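Local structure of glucan-binding protein C, GbpC (Streptococcus mutans UA159, 5UQZ) at residues A[192-204]-A[307-319]. The protein is a calcium-binding, cell-wall-anchored protein that binds glucan and probably mediates both sucrose-independent and sucrose-dependent adherence of the bacterium. Numbering follows the deposited sequence.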
ATOM      1  N   ASN A 192      -0.577  19.808   9.158  1.00 11.11           N
ATOM      2  CA  ASN A 192      -0.932  19.204  10.436  1.00 11.41           C
ATOM      3  C   ASN A 192      -2.332  18.603  10.508  1.00 10.94           C
ATOM      4  O   ASN A 192      -2.705  18.080  11.566  1.00 15.40           O
ATOM      5  CB  ASN A 192      -0.725  20.185  11.593  1.00 12.66           C
ATOM      6  CG  ASN A 192       0.753  20.442  11.963  1.00 13.50           C
ATOM      7  OD1 ASN A 192       1.067  21.509  12.493  1.00 16.33           O
ATOM      8  ND2 ASN A 192       1.660  19.475  11.736  1.00 15.97           N
ATOM      9  N   ASP A 193      -3.099  18.613   9.437  1.00 11.11           N
ATOM     10  CA  ASP A 193      -4.349  17.854   9.417  1.00 11.29           C
ATOM     11  C   ASP A 193      -4.083  16.477   8.823  1.00 10.77           C
ATOM     12  O   ASP A 193      -3.078  16.253   8.156  1.00 11.62           O
ATOM     13  CB  ASP A 193      -5.382  18.599   8.566  1.00 12.74           C
ATOM     14  CG  ASP A 193      -5.732  19.963   9.168  1.00 16.07           C
ATOM     15  OD1 ASP A 193      -5.822  20.094  10.418  1.00 16.15           O
ATOM     16  OD2 ASP A 193      -5.907  20.937   8.412  1.00 17.65           O
ATOM     17  N   LYS A 194      -5.021  15.559   9.059  1.00 10.24           N
ATOM     18  CA  LYS A 194      -4.841  14.203   8.540  1.00  9.81           C
ATOM     19  C   LYS A 194      -6.208  13.606   8.245  1.00  8.81           C
ATOM     20  O   LYS A 194      -7.222  13.978   8.862  1.00  9.92           O
ATOM     21  CB  LYS A 194      -4.079  13.330   9.505  1.00 13.92           C
ATOM     22  CG  LYS A 194      -4.649  13.176  10.807  1.00 15.95           C
ATOM     23  CD  LYS A 194      -3.554  12.631  11.787  1.00 20.80           C
ATOM     24  CE  LYS A 194      -4.173  12.420  13.154  1.00 29.22           C
ATOM     25  NZ  LYS A 194      -3.254  11.730  14.091  1.00 37.63           N
ATOM     26  N   ILE A 195      -6.220  12.627   7.337  1.00  8.58           N
ATOM     27  CA  ILE A 195      -7.329  11.698   7.235  1.00  7.52           C
ATOM     28  C   ILE A 195      -7.000  10.560   8.206  1.00  8.15           C
ATOM     29  O   ILE A 195      -5.896   9.980   8.151  1.00  9.12           O
ATOM     30  CB  ILE A 195      -7.471  11.169   5.796  1.00  8.77           C
ATOM     31  CG1 ILE A 195      -7.940  12.289   4.860  1.00 10.38           C
ATOM     32  CG2 ILE A 195      -8.455   9.987   5.729  1.00 10.02           C
ATOM     33  CD1 ILE A 195      -7.924  11.918   3.382  1.00 11.38           C
ATOM     34  N   SER A 196      -7.953  10.230   9.076  1.00  7.60           N
ATOM     35  CA  SER A 196      -7.768   9.179  10.081  1.00  8.35           C
ATOM     36  C   SER A 196      -8.989   8.276  10.022  1.00  7.54           C
ATOM     37  O   SER A 196     -10.114   8.781  10.082  1.00  8.01           O
ATOM     38  CB  SER A 196      -7.706   9.828  11.466  1.00  9.66           C
ATOM     39  OG  SER A 196      -7.750   8.809  12.455  1.00  9.64           O
ATOM     40  N   VAL A 197      -8.765   6.962   9.912  1.00  7.47           N
ATOM     41  CA  VAL A 197      -9.882   6.002   9.813  1.00  7.53           C
ATOM     42  C   VAL A 197      -9.611   4.874  10.813  1.00  7.02           C
ATOM     43  O   VAL A 197      -8.578   4.203  10.727  1.00  8.37           O
ATOM     44  CB  VAL A 197     -10.007   5.422   8.382  1.00  8.00           C
ATOM     45  CG1 VAL A 197     -11.119   4.355   8.324  1.00  8.74           C
ATOM     46  CG2 VAL A 197     -10.316   6.513   7.373  1.00  9.49           C
ATOM     47  N   THR A 198     -10.566   4.637  11.709  1.00  7.18           N
ATOM     48  CA  THR A 198     -10.517   3.475  12.572  1.00  7.27           C
ATOM     49  C   THR A 198     -11.322   2.351  11.925  1.00  7.31           C
ATOM     50  O   THR A 198     -12.434   2.564  11.426  1.00  8.21           O
ATOM     51  CB  THR A 198     -11.097   3.812  13.958  1.00  8.16           C
ATOM     52  OG1 THR A 198     -10.294   4.817  14.570  1.00  9.15           O
ATOM     53  CG2 THR A 198     -11.147   2.589  14.872  1.00 10.01           C
ATOM     54  N   MET A 199     -10.739   1.158  11.942  1.00  7.81           N
ATOM     55  CA  MET A 199     -11.363  -0.002  11.334  1.00  7.65           C
ATOM     56  C   MET A 199     -11.344  -1.166  12.303  1.00  6.86           C
ATOM     57  O   MET A 199     -10.455  -1.288  13.156  1.00  7.60           O
ATOM     58  CB  MET A 199     -10.765  -0.367  10.023  1.00 17.45           C
ATOM     59  CG  MET A 199      -9.425  -0.313   9.712  1.00 22.29           C
ATOM     60  SD  MET A 199      -9.193  -0.421   7.827  1.00 13.92           S
ATOM     61  CE  MET A 199      -9.789  -2.077   7.529  1.00 14.23           C
ATOM     62  N   GLN A 200     -12.301  -2.077  12.079  1.00  6.49           N
ATOM     63  CA  GLN A 200     -12.294  -3.348  12.792  1.00  6.59           C
ATOM     64  C   GLN A 200     -12.826  -4.407  11.852  1.00  5.80           C
ATOM     65  O   GLN A 200     -13.878  -4.205  11.222  1.00  7.06           O
ATOM     66  CB  GLN A 200     -13.127  -3.292  14.078  1.00  7.28           C
ATOM     67  CG  GLN A 200     -13.007  -4.565  14.856  1.00  8.69           C
ATOM     68  CD  GLN A 200     -13.749  -4.530  16.209  1.00  8.30           C
ATOM     69  OE1 GLN A 200     -14.589  -3.659  16.449  1.00 10.65           O
ATOM     70  NE2 GLN A 200     -13.447  -5.490  17.064  1.00 10.63           N
ATOM     71  N   ILE A 201     -12.126  -5.542  11.756  1.00  6.42           N
ATOM     72  CA  ILE A 201     -12.480  -6.647  10.855  1.00  6.59           C
ATOM     73  C   ILE A 201     -12.929  -7.836  11.677  1.00  6.34           C
ATOM     74  O   ILE A 201     -12.261  -8.222  12.646  1.00  7.14           O
ATOM     75  CB  ILE A 201     -11.245  -7.039  10.027  1.00  7.59           C
ATOM     76  CG1 ILE A 201     -10.717  -5.855   9.204  1.00  7.63           C
ATOM     77  CG2 ILE A 201     -11.609  -8.231   9.112  1.00  8.12           C
ATOM     78  CD1 ILE A 201      -9.323  -6.118   8.588  1.00 10.28           C
ATOM     79  N   ILE A 202     -14.054  -8.437  11.279  1.00  6.15           N
ATOM     80  CA  ILE A 202     -14.540  -9.656  11.913  1.00  6.60           C
ATOM     81  C   ILE A 202     -14.719 -10.697  10.804  1.00  6.09           C
ATOM     82  O   ILE A 202     -15.346 -10.420   9.772  1.00  6.82           O
ATOM     83  CB  ILE A 202     -15.880  -9.424  12.643  1.00  8.03           C
ATOM     84  CG1 ILE A 202     -15.716  -8.405  13.783  1.00 11.23           C
ATOM     85  CG2 ILE A 202     -16.391 -10.745  13.208  1.00 10.22           C
ATOM     86  CD1 ILE A 202     -17.007  -8.033  14.422  1.00 15.02           C
ATOM     87  N   PHE A 203     -14.143 -11.882  11.013  1.00  5.74           N
ATOM     88  CA  PHE A 203     -14.309 -13.003  10.097  1.00  6.15           C
ATOM     89  C   PHE A 203     -15.358 -13.951  10.664  1.00  5.93           C
ATOM     90  O   PHE A 203     -15.406 -14.174  11.866  1.00  7.27           O
ATOM     91  CB  PHE A 203     -12.980 -13.756   9.943  1.00  6.61           C
ATOM     92  CG  PHE A 203     -11.844 -12.886   9.439  1.00  6.17           C
ATOM     93  CD1 PHE A 203     -11.784 -12.509   8.087  1.00  7.24           C
ATOM     94  CD2 PHE A 203     -10.844 -12.447  10.293  1.00  8.58           C
ATOM     95  CE1 PHE A 203     -10.737 -11.756   7.598  1.00  7.80           C
ATOM     96  CE2 PHE A 203      -9.785 -11.713   9.798  1.00  9.09           C
ATOM     97  CZ  PHE A 203      -9.714 -11.360   8.469  1.00  8.02           C
ATOM     98  N   TYR A 204     -16.143 -14.586   9.786  1.00  6.09           N
ATOM     99  CA  TYR A 204     -17.182 -15.512  10.221  1.00  6.54           C
ATOM    100  C   TYR A 204     -16.935 -16.889   9.608  1.00  6.27           C
ATOM    101  O   TYR A 204     -16.488 -16.997   8.453  1.00  7.38           O
ATOM    102  CB  TYR A 204     -18.598 -15.042   9.761  1.00  6.93           C
ATOM    103  CG  TYR A 204     -18.995 -13.724  10.343  1.00  7.20           C
ATOM    104  CD1 TYR A 204     -18.523 -12.522   9.831  1.00  8.76           C
ATOM    105  CD2 TYR A 204     -19.906 -13.668  11.401  1.00  8.87           C
ATOM    106  CE1 TYR A 204     -18.906 -11.309  10.374  1.00  9.31           C
ATOM    107  CE2 TYR A 204     -20.320 -12.435  11.922  1.00  9.80           C
ATOM    108  CZ  TYR A 204     -19.802 -11.268  11.398  1.00 10.27           C
ATOM    109  OH  TYR A 204     -20.197 -10.039  11.873  1.00 13.44           O
ATOM    110  N   TYR A 307      -3.068  -9.682  14.131  1.00  7.25           N
ATOM    111  CA  TYR A 307      -4.375  -9.073  14.282  1.00  7.11           C
ATOM    112  C   TYR A 307      -5.196  -9.910  15.248  1.00  7.10           C
ATOM    113  O   TYR A 307      -5.455 -11.104  15.016  1.00  8.35           O
ATOM    114  CB  TYR A 307      -5.058  -8.982  12.909  1.00  7.67           C
ATOM    115  CG  TYR A 307      -6.447  -8.374  13.021  1.00  6.82           C
ATOM    116  CD1 TYR A 307      -6.611  -7.080  13.496  1.00  6.86           C
ATOM    117  CD2 TYR A 307      -7.601  -9.111  12.714  1.00  7.04           C
ATOM    118  CE1 TYR A 307      -7.884  -6.537  13.677  1.00  7.26           C
ATOM    119  CE2 TYR A 307      -8.845  -8.582  12.861  1.00  7.44           C
ATOM    120  CZ  TYR A 307      -8.998  -7.312  13.330  1.00  6.90           C
ATOM    121  OH  TYR A 307     -10.238  -6.752  13.525  1.00  7.56           O
ATOM    122  N   LYS A 308      -5.606  -9.270  16.346  1.00  7.34           N
ATOM    123  CA  LYS A 308      -6.280  -9.972  17.444  1.00  8.17           C
ATOM    124  C   LYS A 308      -7.779  -9.678  17.459  1.00  8.74           C
ATOM    125  O   LYS A 308      -8.470 -10.037  18.412  1.00 13.68           O
ATOM    126  CB  LYS A 308      -5.649  -9.567  18.771  1.00 10.74           C
ATOM    127  CG  LYS A 308      -4.193 -10.078  18.833  1.00 13.17           C
ATOM    128  CD  LYS A 308      -3.532  -9.636  20.163  1.00 17.13           C
ATOM    129  CE  LYS A 308      -2.082 -10.084  20.200  1.00 21.61           C
ATOM    130  NZ  LYS A 308      -1.345  -9.758  21.459  1.00 26.93           N
ATOM    131  N   GLY A 309      -8.295  -9.030  16.429  1.00  8.05           N
ATOM    132  CA  GLY A 309      -9.721  -8.767  16.376  1.00  9.38           C
ATOM    133  C   GLY A 309     -10.148  -7.441  16.944  1.00 10.75           C
ATOM    134  O   GLY A 309     -11.341  -7.172  16.956  1.00 17.10           O
ATOM    135  N   GLU A 310      -9.246  -6.575  17.275  1.00  9.21           N
ATOM    136  CA  GLU A 310      -9.549  -5.310  17.919  1.00  9.94           C
ATOM    137  C   GLU A 310      -9.305  -4.142  16.969  1.00  7.84           C
ATOM    138  O   GLU A 310      -8.544  -4.260  16.000  1.00  8.18           O
ATOM    139  CB  GLU A 310      -8.653  -5.207  19.155  1.00 14.78           C
ATOM    140  CG  GLU A 310      -8.979  -6.335  20.160  1.00 21.79           C
ATOM    141  CD  GLU A 310      -9.096  -5.888  21.604  1.00 30.01           C
ATOM    142  OE1 GLU A 310      -8.959  -4.690  21.968  1.00 31.20           O
ATOM    143  OE2 GLU A 310      -9.322  -6.790  22.425  1.00 22.98           O
ATOM    144  N   PRO A 311      -9.930  -2.998  17.204  1.00  7.62           N
ATOM    145  CA  PRO A 311      -9.815  -1.883  16.220  1.00  7.33           C
ATOM    146  C   PRO A 311      -8.379  -1.364  16.087  1.00  8.07           C
ATOM    147  O   PRO A 311      -7.543  -1.444  17.015  1.00  9.05           O
ATOM    148  CB  PRO A 311     -10.722  -0.796  16.821  1.00  9.76           C
ATOM    149  CG  PRO A 311     -11.719  -1.589  17.656  1.00 10.23           C
ATOM    150  CD  PRO A 311     -10.927  -2.735  18.271  1.00  9.72           C
ATOM    151  N   PHE A 312      -8.116  -0.824  14.904  1.00  7.42           N
ATOM    152  CA  PHE A 312      -6.859  -0.163  14.615  1.00  7.08           C
ATOM    153  C   PHE A 312      -7.168   1.039  13.741  1.00  7.33           C
ATOM    154  O   PHE A 312      -8.244   1.137  13.173  1.00  8.37           O
ATOM    155  CB  PHE A 312      -5.858  -1.140  13.954  1.00  7.86           C
ATOM    156  CG  PHE A 312      -6.346  -1.758  12.705  1.00  8.04           C
ATOM    157  CD1 PHE A 312      -7.146  -2.914  12.766  1.00  8.24           C
ATOM    158  CD2 PHE A 312      -6.043  -1.213  11.458  1.00  9.86           C
ATOM    159  CE1 PHE A 312      -7.642  -3.518  11.600  1.00  9.77           C
ATOM    160  CE2 PHE A 312      -6.528  -1.834  10.300  1.00 11.97           C
ATOM    161  CZ  PHE A 312      -7.331  -2.973  10.380  1.00 10.59           C
ATOM    162  N   THR A 313      -6.211   1.964  13.637  1.00  7.95           N
ATOM    163  CA  THR A 313      -6.480   3.230  12.949  1.00  8.06           C
ATOM    164  C   THR A 313      -5.349   3.564  11.998  1.00  8.80           C
ATOM    165  O   THR A 313      -4.184   3.573  12.401  1.00 11.49           O
ATOM    166  CB  THR A 313      -6.611   4.351  13.986  1.00  9.03           C
ATOM    167  OG1 THR A 313      -7.674   4.024  14.886  1.00 10.11           O
ATOM    168  CG2 THR A 313      -6.903   5.701  13.324  1.00 10.31           C
ATOM    169  N   PHE A 314      -5.663   3.876  10.748  1.00  7.82           N
ATOM    170  CA  PHE A 314      -4.643   4.367   9.835  1.00  7.76           C
ATOM    171  C   PHE A 314      -4.821   5.858   9.631  1.00  8.52           C
ATOM    172  O   PHE A 314      -5.947   6.387   9.721  1.00  8.60           O
ATOM    173  CB  PHE A 314      -4.630   3.615   8.509  1.00  9.03           C
ATOM    174  CG  PHE A 314      -5.840   3.816   7.602  1.00  8.77           C
ATOM    175  CD1 PHE A 314      -5.881   4.927   6.742  1.00 11.00           C
ATOM    176  CD2 PHE A 314      -6.847   2.882   7.552  1.00 10.00           C
ATOM    177  CE1 PHE A 314      -6.951   5.102   5.879  1.00 12.27           C
ATOM    178  CE2 PHE A 314      -7.929   3.067   6.665  1.00 10.99           C
ATOM    179  CZ  PHE A 314      -7.977   4.168   5.819  1.00 10.82           C
ATOM    180  N   THR A 315      -3.701   6.542   9.388  1.00  8.37           N
ATOM    181  CA  THR A 315      -3.754   7.968   9.125  1.00  8.85           C
ATOM    182  C   THR A 315      -2.832   8.340   7.981  1.00  8.30           C
ATOM    183  O   THR A 315      -1.821   7.674   7.717  1.00  9.32           O
ATOM    184  CB  THR A 315      -3.421   8.865  10.357  1.00 10.30           C
ATOM    185  OG1 THR A 315      -2.035   8.768  10.660  1.00 11.50           O
ATOM    186  CG2 THR A 315      -4.203   8.446  11.594  1.00 12.29           C
ATOM    187  N   VAL A 316      -3.160   9.443   7.328  1.00  7.71           N
ATOM    188  CA  VAL A 316      -2.310  10.025   6.301  1.00  8.47           C
ATOM    189  C   VAL A 316      -2.433  11.531   6.397  1.00  8.26           C
ATOM    190  O   VAL A 316      -3.549  12.073   6.498  1.00  8.85           O
ATOM    191  CB  VAL A 316      -2.636   9.483   4.882  1.00  8.83           C
ATOM    192  CG1 VAL A 316      -4.113   9.680   4.513  1.00  9.69           C
ATOM    193  CG2 VAL A 316      -1.717  10.090   3.854  1.00 10.00           C
ATOM    194  N   GLY A 317      -1.299  12.224   6.363  1.00  8.51           N
ATOM    195  CA  GLY A 317      -1.322  13.679   6.445  1.00  9.82           C
ATOM    196  C   GLY A 317       0.047  14.226   6.116  1.00  8.76           C
ATOM    197  O   GLY A 317       0.995  13.485   5.876  1.00  9.92           O
ATOM    198  N   GLY A 318       0.135  15.557   6.099  1.00  9.31           N
ATOM    199  CA  GLY A 318       1.398  16.236   5.844  1.00  9.98           C
ATOM    200  C   GLY A 318       1.510  16.922   4.499  1.00  9.17           C
ATOM    201  O   GLY A 318       2.504  17.620   4.266  1.00 10.13           O
ATOM    202  N   ASN A 319       0.540  16.747   3.596  1.00  9.60           N
ATOM    203  CA  ASN A 319       0.594  17.456   2.323  1.00  9.28           C
ATOM    204  C   ASN A 319       0.444  18.948   2.548  1.00 10.85           C
ATOM    205  O   ASN A 319      -0.223  19.394   3.494  1.00 11.09           O
ATOM    206  CB  ASN A 319      -0.600  17.061   1.442  1.00 10.45           C
ATOM    207  CG  ASN A 319      -0.427  15.700   0.817  1.00 10.19           C
ATOM    208  OD1 ASN A 319       0.355  14.862   1.325  1.00 12.21           O
ATOM    209  ND2 ASN A 319      -1.199  15.391  -0.197  1.00 10.89           N
TER
HETATM  210  O   HOH W   1      -1.513  18.017   5.674  1.00 14.16           O
HETATM  211  O   HOH W   2      -1.396   9.701  13.174  1.00 23.28           O
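Val197 lies over one face of the Phe314 ring in a CH-pi contact, its CB 3.8 Å from the ring centroid. Met199 CG covers one face of the Phe312 ring, 3.3 Å from CE2. Chi1 of 39° puts CG between the backbone N and carbonyl carbon. The extended chi2 then carries SD to the edge of Phe314, 3.9 Å from CE2, and oblique to Phe312, so one sulfur makes two Met-aromatic contacts. The bend at chi3 turns only CE, toward Phe312 CZ. On the other face of the sheet, Thr198 OG1 and Thr313 OG1 are hydrogen-bonded at 2.8 Å. Asn159 also bonds Thr198 OG1. A water joins Lys194 NZ to Thr315 OG1. Between the two faces, strands 194-204 and 312-319 run antiparallel, with paired backbone bonds at Ile195-Val316, Val197-Phe314 and Met199-Phe312. Beyond Pro311 side chains bond to backbone carbonyls. Gln200 NE2 donates to Gly309 O at 2.7 Å, close to the Gln200 amide plane. Tyr307 OH donates to a lone pair of Ile201 O, also at 2.7 Å. Val316 packs near the calcium-site residue Glu237. In the beta-supersandwich of the glucan-binding domain, strand 151-160 flanks 194-204 and strand 233-240 flanks 312-319. Strands 180-184 and 325-329 of the second sheet cover the Val197-Phe314 face.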